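Local coordinates for ABC-type amino acid transport system, periplasmic component (Caldanaerobacter subterraneus subsp. tengcongensis MB4, PDB 4YMX), which binds arginine between its two lobes and probably delivers it to an amino acid ABC transporter in the membrane, at residues A199-K202 and D206-I209. Residues are numbered along the deposited sequence; the frame is centred on the assembly and turned at random.
Sequences AYLK and DMKI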
ATOM      1  N   ALA A 199      -1.084   3.490  11.429  1.00  6.24           N
ATOM      2  CA  ALA A 199       0.007   4.451  11.357  1.00  5.88           C
ATOM      3  C   ALA A 199      -0.512   5.889  11.336  1.00  7.06           C
ATOM      4  O   ALA A 199      -0.031   6.741  12.090  1.00  7.99           O
ATOM      5  CB  ALA A 199       0.868   4.173  10.142  1.00  6.50           C
ATOM      6  N   TYR A 200      -1.493   6.163  10.480  1.00  5.96           N
ATOM      7  CA  TYR A 200      -2.068   7.504  10.413  1.00  6.04           C
ATOM      8  C   TYR A 200      -2.737   7.924  11.721  1.00  6.46           C
ATOM      9  O   TYR A 200      -2.684   9.097  12.094  1.00  7.73           O
ATOM     10  CB  TYR A 200      -3.063   7.607   9.259  1.00  5.96           C
ATOM     11  CG  TYR A 200      -2.433   7.936   7.913  1.00  7.38           C
ATOM     12  CD1 TYR A 200      -2.059   6.930   7.027  1.00  5.68           C
ATOM     13  CD2 TYR A 200      -2.229   9.256   7.528  1.00  7.49           C
ATOM     14  CE1 TYR A 200      -1.494   7.230   5.794  1.00  5.82           C
ATOM     15  CE2 TYR A 200      -1.657   9.567   6.300  1.00  5.85           C
ATOM     16  CZ  TYR A 200      -1.295   8.547   5.439  1.00  6.71           C
ATOM     17  OH  TYR A 200      -0.738   8.856   4.218  1.00  7.73           O
ATOM     18  N   LEU A 201      -3.348   6.972  12.418  1.00  5.08           N
ATOM     19  CA  LEU A 201      -4.092   7.289  13.632  1.00  5.62           C
ATOM     20  C   LEU A 201      -3.176   7.588  14.828  1.00  7.74           C
ATOM     21  O   LEU A 201      -3.642   8.051  15.869  1.00  8.98           O
ATOM     22  CB  LEU A 201      -5.116   6.189  13.944  1.00  7.46           C
ATOM     23  CG  LEU A 201      -6.512   6.450  13.356  1.00  7.47           C
ATOM     24  CD1 LEU A 201      -6.461   6.772  11.861  1.00  8.34           C
ATOM     25  CD2 LEU A 201      -7.453   5.276  13.629  1.00  9.39           C
ATOM     26  N   LYS A 202      -1.875   7.354  14.673  1.00  7.05           N
ATOM     27  CA  LYS A 202      -0.913   7.840  15.664  1.00  8.45           C
ATOM     28  C   LYS A 202      -0.959   9.363  15.742  1.00  8.72           C
ATOM     29  O   LYS A 202      -0.788   9.945  16.819  1.00 13.57           O
ATOM     30  CB  LYS A 202       0.507   7.343  15.362  1.00  9.47           C
ATOM     31  CG  LYS A 202       0.647   5.819  15.366  1.00 14.64           C
ATOM     32  CD  LYS A 202       2.104   5.379  15.235  1.00 26.62           C
ATOM     33  CE  LYS A 202       2.886   6.259  14.266  1.00 40.63           C
ATOM     34  NZ  LYS A 202       2.313   6.282  12.891  1.00 46.59           N
ATOM     35  N   ASP A 206      -8.410  11.723  16.716  1.00 10.47           N
ATOM     36  CA  ASP A 206      -9.866  11.764  16.766  1.00 11.14           C
ATOM     37  C   ASP A 206     -10.513  10.816  15.753  1.00  8.85           C
ATOM     38  O   ASP A 206     -11.699  10.939  15.437  1.00 10.64           O
ATOM     39  CB  ASP A 206     -10.360  13.199  16.597  1.00 15.79           C
ATOM     40  CG  ASP A 206     -10.067  14.047  17.813  1.00 23.39           C
ATOM     41  OD1 ASP A 206     -10.309  13.559  18.941  1.00 23.58           O
ATOM     42  OD2 ASP A 206      -9.569  15.179  17.647  1.00 23.04           O
ATOM     43  N   MET A 207      -9.731   9.861  15.253  1.00  6.34           N
ATOM     44  CA  MET A 207     -10.260   8.842  14.354  1.00  6.30           C
ATOM     45  C   MET A 207     -10.171   7.443  14.967  1.00  7.27           C
ATOM     46  O   MET A 207      -9.358   7.182  15.861  1.00  7.84           O
ATOM     47  CB  MET A 207      -9.506   8.873  13.020  1.00  5.70           C
ATOM     48  CG  MET A 207      -9.723  10.154  12.230  1.00  6.29           C
ATOM     49  SD  MET A 207      -8.702  10.153  10.755  1.00  6.88           S
ATOM     50  CE  MET A 207      -9.004  11.801  10.117  1.00  5.86           C
ATOM     51  N   LYS A 208     -11.005   6.542  14.457  1.00  5.15           N
ATOM     52  CA  LYS A 208     -11.011   5.149  14.888  1.00  4.28           C
ATOM     53  C   LYS A 208     -11.187   4.218  13.700  1.00  5.65           C
ATOM     54  O   LYS A 208     -11.708   4.612  12.652  1.00  5.57           O
ATOM     55  CB  LYS A 208     -12.106   4.894  15.933  1.00  5.68           C
ATOM     56  CG  LYS A 208     -13.508   5.078  15.405  1.00  6.27           C
ATOM     57  CD  LYS A 208     -14.542   4.894  16.501  1.00  7.31           C
ATOM     58  CE  LYS A 208     -15.920   5.191  15.942  1.00  7.06           C
ATOM     59  NZ  LYS A 208     -16.955   5.013  17.002  1.00 12.29           N
ATOM     60  N   ILE A 209     -10.746   2.979  13.873  1.00  4.87           N
ATOM     61  CA  ILE A 209     -10.878   1.955  12.855  1.00  7.21           C
ATOM     62  C   ILE A 209     -12.106   1.109  13.166  1.00  6.13           C
ATOM     63  O   ILE A 209     -12.304   0.687  14.309  1.00  7.49           O
ATOM     64  CB  ILE A 209      -9.636   1.063  12.848  1.00  5.89           C
ATOM     65  CG1 ILE A 209      -8.414   1.899  12.470  1.00  6.98           C
ATOM     66  CG2 ILE A 209      -9.810  -0.110  11.891  1.00  5.41           C
ATOM     67  CD1 ILE A 209      -7.078   1.172  12.629  1.00  7.49           C
TER
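The flat peptide group between Met207 and Lys208 meets Leu201 across one of its faces: methyl CD2 stands over it, 3.5 Å from Met207 O and 3.8 Å from Lys208 CA. Towards the neighbouring strand 128-133, Lys208 is backbone hydrogen-bonded to Val132. The ring of Tyr200, a second flat group, turns from the strand; it stacks with Phe179, and its hydroxyl is hydrogen-bonded to Asp46 O.

Leu201 illustrates how one branched residue can join helix to strand with no hydrogen bond between residues 199-202 and 206-209. Its two methyls share the work. CD1 lies 3.9 Å from Met207 CB, while CD2 reaches 3.7 Å to Ile209 CG1, so the fork reaches both neighbours of Lys208, CD2 touching Met207 O as well as Ile209; the CB of Lys208 itself points away. Leu201 crosses Met207 at about a right angle, and Met207 offers chiefly its CB: with CG beside the backbone N (chi1 -66°), the extended thioether chain runs off away from the leucine. Ile209, by contrast, swings CG1 towards the leucine. Val131 touches both Leu201 and Met207, extending the apolar layer into the sheet. An alanine in place of Leu201 would probably open a gap over the Met207 carbonyl and take away the methyl that packs on Ile209 CG1.

Strand 189-193, helix 194-201 and strand 207-210 form a beta-alpha-beta crossover that passes over antiparallel strand 128-133, the strand order expected in one lobe of a type II periplasmic binding protein.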